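Local coordinates for protein rhodopsin (Todarodes pacificus, PDB 2Z73) that is a retinal-binding visual photoreceptor of squid that turns light-driven isomerization of 11-cis retinal into G-protein signalling through phospholipase C, at residues K109-I114 and F303-A308; Y177-E180 and N185-F188. One frame throughout, in Å; residues are numbered along the deposited sequence.

Contact 1: K109-I114 and F303-A308; sequences KVYGFI and FAKASA. With RET (retinal), chain D.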
loop_
_atom_site.group_PDB
_atom_site.type_symbol
_atom_site.label_atom_id
_atom_site.label_comp_id
_atom_site.label_asym_id
_atom_site.label_seq_id
_atom_site.Cartn_x
_atom_site.Cartn_y
_atom_site.Cartn_z
ATOM N N LYS A 109 -13.745 -6.114 15.625
ATOM C CA LYS A 109 -13.986 -4.773 15.107
ATOM C C LYS A 109 -12.655 -4.059 14.896
ATOM O O LYS A 109 -12.379 -3.524 13.823
ATOM C CB LYS A 109 -14.860 -3.981 16.077
ATOM C CG LYS A 109 -16.150 -4.692 16.425
ATOM C CD LYS A 109 -17.004 -3.857 17.342
ATOM C CE LYS A 109 -18.315 -4.558 17.647
ATOM N NZ LYS A 109 -19.279 -3.653 18.337
ATOM N N VAL A 110 -11.826 -4.059 15.933
ATOM C CA VAL A 110 -10.522 -3.423 15.849
ATOM C C VAL A 110 -9.759 -4.014 14.679
ATOM O O VAL A 110 -9.119 -3.299 13.904
ATOM C CB VAL A 110 -9.711 -3.649 17.134
ATOM C CG1 VAL A 110 -8.233 -3.357 16.876
ATOM C CG2 VAL A 110 -10.255 -2.755 18.252
ATOM N N TYR A 111 -9.832 -5.332 14.550
ATOM C CA TYR A 111 -9.132 -6.019 13.477
ATOM C C TYR A 111 -9.610 -5.505 12.129
ATOM O O TYR A 111 -8.827 -4.963 11.349
ATOM C CB TYR A 111 -9.368 -7.517 13.581
ATOM C CG TYR A 111 -8.657 -8.345 12.539
ATOM C CD1 TYR A 111 -7.564 -9.144 12.882
ATOM C CD2 TYR A 111 -9.099 -8.364 11.211
ATOM C CE1 TYR A 111 -6.929 -9.944 11.927
ATOM C CE2 TYR A 111 -8.470 -9.160 10.253
ATOM C CZ TYR A 111 -7.390 -9.944 10.620
ATOM O OH TYR A 111 -6.763 -10.718 9.675
ATOM N N GLY A 112 -10.895 -5.672 11.855
ATOM C CA GLY A 112 -11.439 -5.231 10.581
ATOM C C GLY A 112 -11.239 -3.755 10.297
ATOM O O GLY A 112 -10.928 -3.380 9.171
ATOM N N PHE A 113 -11.428 -2.929 11.323
ATOM C CA PHE A 113 -11.280 -1.480 11.221
ATOM C C PHE A 113 -9.833 -1.063 10.898
ATOM O O PHE A 113 -9.598 -0.125 10.127
ATOM C CB PHE A 113 -11.734 -0.847 12.534
ATOM C CG PHE A 113 -11.551 0.641 12.599
ATOM C CD1 PHE A 113 -12.032 1.466 11.595
ATOM C CD2 PHE A 113 -10.934 1.225 13.704
ATOM C CE1 PHE A 113 -11.908 2.847 11.678
ATOM C CE2 PHE A 113 -10.803 2.613 13.801
ATOM C CZ PHE A 113 -11.295 3.425 12.779
ATOM N N ILE A 114 -8.876 -1.759 11.506
ATOM C CA ILE A 114 -7.473 -1.493 11.292
ATOM C C ILE A 114 -7.077 -1.940 9.895
ATOM O O ILE A 114 -6.262 -1.298 9.219
ATOM C CB ILE A 114 -6.613 -2.245 12.319
ATOM C CG1 ILE A 114 -6.737 -1.567 13.684
ATOM C CG2 ILE A 114 -5.163 -2.293 11.866
ATOM C CD1 ILE A 114 -6.163 -0.164 13.725
ATOM N N PHE A 303 -4.446 -13.067 -0.373
ATOM C CA PHE A 303 -3.675 -12.391 -1.403
ATOM C C PHE A 303 -3.700 -10.900 -1.095
ATOM O O PHE A 303 -2.674 -10.226 -1.166
ATOM C CB PHE A 303 -4.299 -12.657 -2.778
ATOM C CG PHE A 303 -3.423 -12.264 -3.929
ATOM C CD1 PHE A 303 -2.232 -12.937 -4.170
ATOM C CD2 PHE A 303 -3.784 -11.209 -4.771
ATOM C CE1 PHE A 303 -1.400 -12.568 -5.233
ATOM C CE2 PHE A 303 -2.964 -10.827 -5.841
ATOM C CZ PHE A 303 -1.766 -11.509 -6.071
ATOM N N ALA A 304 -4.877 -10.387 -0.742
ATOM C CA ALA A 304 -5.016 -8.964 -0.413
ATOM C C ALA A 304 -4.199 -8.603 0.828
ATOM O O ALA A 304 -3.451 -7.626 0.821
ATOM C CB ALA A 304 -6.500 -8.596 -0.205
ATOM N N LYS A 305 -4.327 -9.398 1.884
ATOM C CA LYS A 305 -3.591 -9.126 3.116
ATOM C C LYS A 305 -2.065 -9.077 2.939
ATOM O O LYS A 305 -1.384 -8.296 3.605
ATOM C CB LYS A 305 -3.944 -10.166 4.182
ATOM C CG LYS A 305 -5.373 -10.094 4.678
ATOM C CD LYS A 305 -5.532 -10.865 5.975
ATOM C CE LYS A 305 -6.988 -11.079 6.345
ATOM N NZ LYS A 305 -7.648 -9.918 6.932
ATOM N N ALA A 306 -1.533 -9.909 2.048
ATOM C CA ALA A 306 -0.096 -9.938 1.816
ATOM C C ALA A 306 0.378 -8.668 1.115
ATOM O O ALA A 306 1.553 -8.329 1.161
ATOM C CB ALA A 306 0.282 -11.172 0.997
ATOM N N SER A 307 -0.543 -7.954 0.476
ATOM C CA SER A 307 -0.166 -6.722 -0.220
ATOM C C SER A 307 0.730 -5.846 0.631
ATOM O O SER A 307 1.682 -5.279 0.140
ATOM C CB SER A 307 -1.403 -5.905 -0.630
ATOM O OG SER A 307 -1.036 -4.682 -1.278
ATOM N N ALA A 308 0.426 -5.742 1.916
ATOM C CA ALA A 308 1.208 -4.888 2.802
ATOM C C ALA A 308 2.649 -5.338 3.063
ATOM O O ALA A 308 3.351 -4.714 3.858
ATOM C CB ALA A 308 0.470 -4.703 4.130
HETATM C C1 RET D . -12.138 -2.384 -0.900
HETATM C C2 RET D . -11.572 -2.307 -2.347
HETATM C C3 RET D . -10.071 -2.510 -2.477
HETATM C C4 RET D . -9.266 -1.611 -1.523
HETATM C C5 RET D . -9.799 -1.634 -0.090
HETATM C C6 RET D . -11.091 -1.983 0.217
HETATM C C7 RET D . -11.607 -2.018 1.648
HETATM C C8 RET D . -11.243 -2.977 2.606
HETATM C C9 RET D . -11.577 -3.124 4.030
HETATM C C10 RET D . -10.991 -4.186 4.598
HETATM C C11 RET D . -10.992 -4.660 5.965
HETATM C C12 RET D . -10.364 -5.765 6.472
HETATM C C13 RET D . -9.594 -6.924 5.876
HETATM C C14 RET D . -9.001 -7.844 6.696
HETATM C C15 RET D . -8.254 -9.005 6.198
HETATM C C16 RET D . -13.385 -1.503 -0.805
HETATM C C17 RET D . -12.645 -3.853 -0.727
HETATM C C18 RET D . -8.710 -1.234 0.869
HETATM C C19 RET D . -12.465 -2.113 4.725
HETATM C C20 RET D . -9.529 -6.999 4.334
#
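The phenolic oxygen of Tyr-111 is gripped by two partners: Lys-305 NZ donates to OH across 3.0 Å, and the hydroxyl hydrogen goes to the carbonyl oxygen of Asn-87 on helix 70-87. The NZ bond is bent, with 140° at its hydrogen, and NZ lies close to the plane of the phenol ring, at its edge. The two side chains reach toward each other from opposite directions. Tyr-111 carries its ring off the helix with CG anti to the backbone N (chi1 -178°). The lysine runs nearly extended as far as CE, then a turn in its last torsion (chi4 -78°) swings NZ toward the phenol, leaving CE 3.4 Å from Tyr-111 OH. NZ is bonded covalently to retinal C15 at 1.3 Å, the Schiff-base linkage of the opsins, by which the seventh transmembrane helix holds the chromophore while the third lines its polyene. Of that third helix, Tyr-111 CE2 approaches retinal C14 at 3.8 Å, obliquely to the ring, and the carbonyl oxygen of Gly-112 stands 3.5 Å from retinal C11, at the double bond that light isomerizes. Retinal C10 and C13 lie on the same side of that double bond, as expected of the 11-cis form of the dark state. Trp-101 meets the Tyr-111 ring in a T-shaped (edge-to-face) stack, and Met-92 touches both Tyr-111 and Lys-305. Ser-307 N bonds to Ala-304 O at 2.9 Å, a bond that spans the lysine, while Ser-307 OG is tied to Gln-269 of helix 246-286.

Contact 2: Y177-E180 and N185-F188; sequences YTLE and NCSF. With RET (retinal), chain D.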
loop_
_atom_site.group_PDB
_atom_site.type_symbol
_atom_site.label_atom_id
_atom_site.label_comp_id
_atom_site.label_asym_id
_atom_site.label_seq_id
_atom_site.Cartn_x
_atom_site.Cartn_y
_atom_site.Cartn_z
ATOM N N TYR A 177 -18.262 -4.878 10.977
ATOM C CA TYR A 177 -17.039 -5.645 10.891
ATOM C C TYR A 177 -17.319 -6.968 11.580
ATOM O O TYR A 177 -17.579 -7.017 12.777
ATOM C CB TYR A 177 -15.902 -4.903 11.585
ATOM C CG TYR A 177 -15.313 -3.800 10.745
ATOM C CD1 TYR A 177 -14.710 -4.095 9.523
ATOM C CD2 TYR A 177 -15.328 -2.470 11.174
ATOM C CE1 TYR A 177 -14.126 -3.100 8.746
ATOM C CE2 TYR A 177 -14.741 -1.456 10.394
ATOM C CZ TYR A 177 -14.137 -1.787 9.182
ATOM O OH TYR A 177 -13.512 -0.839 8.409
ATOM N N THR A 178 -17.278 -8.046 10.817
ATOM C CA THR A 178 -17.556 -9.345 11.385
ATOM C C THR A 178 -16.687 -10.404 10.727
ATOM O O THR A 178 -15.802 -10.074 9.934
ATOM C CB THR A 178 -19.062 -9.679 11.202
ATOM O OG1 THR A 178 -19.316 -11.018 11.633
ATOM C CG2 THR A 178 -19.472 -9.515 9.753
ATOM N N LEU A 179 -16.925 -11.667 11.064
ATOM C CA LEU A 179 -16.153 -12.763 10.490
ATOM C C LEU A 179 -16.525 -13.033 9.021
ATOM O O LEU A 179 -17.613 -12.687 8.566
ATOM C CB LEU A 179 -16.381 -14.025 11.317
ATOM C CG LEU A 179 -16.160 -13.870 12.827
ATOM C CD1 LEU A 179 -17.017 -14.898 13.568
ATOM C CD2 LEU A 179 -14.675 -14.019 13.182
ATOM N N GLU A 180 -15.603 -13.640 8.283
ATOM C CA GLU A 180 -15.839 -13.980 6.888
ATOM C C GLU A 180 -15.189 -15.332 6.604
ATOM O O GLU A 180 -14.525 -15.900 7.473
ATOM C CB GLU A 180 -15.257 -12.905 5.950
ATOM C CG GLU A 180 -13.743 -12.938 5.776
ATOM C CD GLU A 180 -13.260 -11.867 4.824
ATOM O OE1 GLU A 180 -13.985 -11.587 3.851
ATOM O OE2 GLU A 180 -12.152 -11.311 5.036
ATOM N N ASN A 185 -10.782 -14.528 10.753
ATOM C CA ASN A 185 -10.280 -13.182 10.579
ATOM C C ASN A 185 -11.531 -12.356 10.359
ATOM O O ASN A 185 -12.610 -12.903 10.121
ATOM C CB ASN A 185 -9.282 -13.069 9.413
ATOM C CG ASN A 185 -9.944 -13.064 8.059
ATOM O OD1 ASN A 185 -10.130 -14.115 7.449
ATOM N ND2 ASN A 185 -10.305 -11.871 7.575
ATOM N N CYS A 186 -11.410 -11.046 10.475
ATOM C CA CYS A 186 -12.574 -10.202 10.325
ATOM C C CYS A 186 -12.433 -9.236 9.169
ATOM O O CYS A 186 -11.356 -9.078 8.613
ATOM C CB CYS A 186 -12.832 -9.476 11.659
ATOM S SG CYS A 186 -13.599 -10.610 12.881
ATOM N N SER A 187 -13.544 -8.626 8.784
ATOM C CA SER A 187 -13.574 -7.667 7.685
ATOM C C SER A 187 -14.926 -6.976 7.772
ATOM O O SER A 187 -15.657 -7.179 8.739
ATOM C CB SER A 187 -13.444 -8.397 6.346
ATOM O OG SER A 187 -13.333 -7.474 5.276
ATOM N N PHE A 188 -15.264 -6.157 6.780
ATOM C CA PHE A 188 -16.560 -5.487 6.799
ATOM C C PHE A 188 -17.629 -6.437 6.281
ATOM O O PHE A 188 -17.321 -7.496 5.736
ATOM C CB PHE A 188 -16.522 -4.207 5.966
ATOM C CG PHE A 188 -16.180 -4.420 4.516
ATOM C CD1 PHE A 188 -17.158 -4.293 3.530
ATOM C CD2 PHE A 188 -14.883 -4.720 4.132
ATOM C CE1 PHE A 188 -16.848 -4.463 2.178
ATOM C CE2 PHE A 188 -14.560 -4.891 2.785
ATOM C CZ PHE A 188 -15.550 -4.761 1.806
HETATM C C1 RET D . -12.138 -2.384 -0.900
HETATM C C2 RET D . -11.572 -2.307 -2.347
HETATM C C3 RET D . -10.071 -2.510 -2.477
HETATM C C4 RET D . -9.266 -1.611 -1.523
HETATM C C5 RET D . -9.799 -1.634 -0.090
HETATM C C6 RET D . -11.091 -1.983 0.217
HETATM C C7 RET D . -11.607 -2.018 1.648
HETATM C C8 RET D . -11.243 -2.977 2.606
HETATM C C9 RET D . -11.577 -3.124 4.030
HETATM C C10 RET D . -10.991 -4.186 4.598
HETATM C C11 RET D . -10.992 -4.660 5.965
HETATM C C12 RET D . -10.364 -5.765 6.472
HETATM C C13 RET D . -9.594 -6.924 5.876
HETATM C C14 RET D . -9.001 -7.844 6.696
HETATM C C15 RET D . -8.254 -9.005 6.198
HETATM C C16 RET D . -13.385 -1.503 -0.805
HETATM C C17 RET D . -12.645 -3.853 -0.727
HETATM C C18 RET D . -8.710 -1.234 0.869
HETATM C C19 RET D . -12.465 -2.113 4.725
HETATM C C20 RET D . -9.529 -6.999 4.334
#
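Tyr-177 pairs with Phe-188, and its side chain runs beside the opposite backbone before reaching the retinal. CB lies 3.7 Å from Ser-187 O; CG stands next to the backbone N and anti to the carbonyl carbon (chi1 -79°), which lays the ring along the neighbouring strand. CD1 approaches Ser-187 O at 3.3 Å, with that oxygen at the ring edge, and CE1 packs against Phe-188 CB at 3.8 Å. At the tip, OH bonds to the carbonyl oxygen of Ala-167. Tyr-177 OH also comes 4.0 Å from RET C19, a methyl of the retinal. The Phe-188 ring turns to the same methyl, CD2 to C19 being 3.6 Å. Thr-178 and Ser-187 form the hydrogen-bonded pair, N to O in both directions, between two non-hydrogen-bonded pairs. Past the strand, Glu-180 OE2 uses its anti lone pair to accept Asn-185 ND2 at 3.2 Å in a nearly straight bond (163°), although carboxylate and amide planes are 54° apart. OE1 is held by Tyr-277 and Tyr-190. The amide cannot turn easily: ND2 also donates to Cys-186 O, from above that carbonyl's plane, and OD1 takes a bond from Gln-298. Glu-180 OE2 also lies near Lys-305 NZ, consistent with the proposed influence of this loop's glutamate on the opsin Schiff base. A glutamine in place of Glu-180 removes the carboxylate's charge and would probably leave the Schiff base without this negative group nearby, and one of the bonds to Asn-185 or the two tyrosines poorly matched. Cys-186, whose SG also packs on Leu-179 CD2, is joined by a disulfide to Cys-108: the second extracellular loop is a beta hairpin that lids the retinal pocket and is pinned to the extracellular end of helix 104-138, the familiar rhodopsin design.

In the fold
From the N terminus, the chain first passes through 109-114 near the extracellular end of the third transmembrane helix. It then descends and returns through the fourth, reaching the second extracellular loop, where contact 2 closes a short hairpin loop of four residues between 180 and 185. After the fifth and sixth helices, 303-308 in the seventh meets 109-114 again, so contact 1 closes a long loop of 188 residues with contact 2 wholly within it; the two do not cross. Their centres lie 10 Å apart and they touch directly, Tyr-111 CE2 approaching Cys-186 O. Retinal touches both, tying helix three, helix seven and the extracellular lid together.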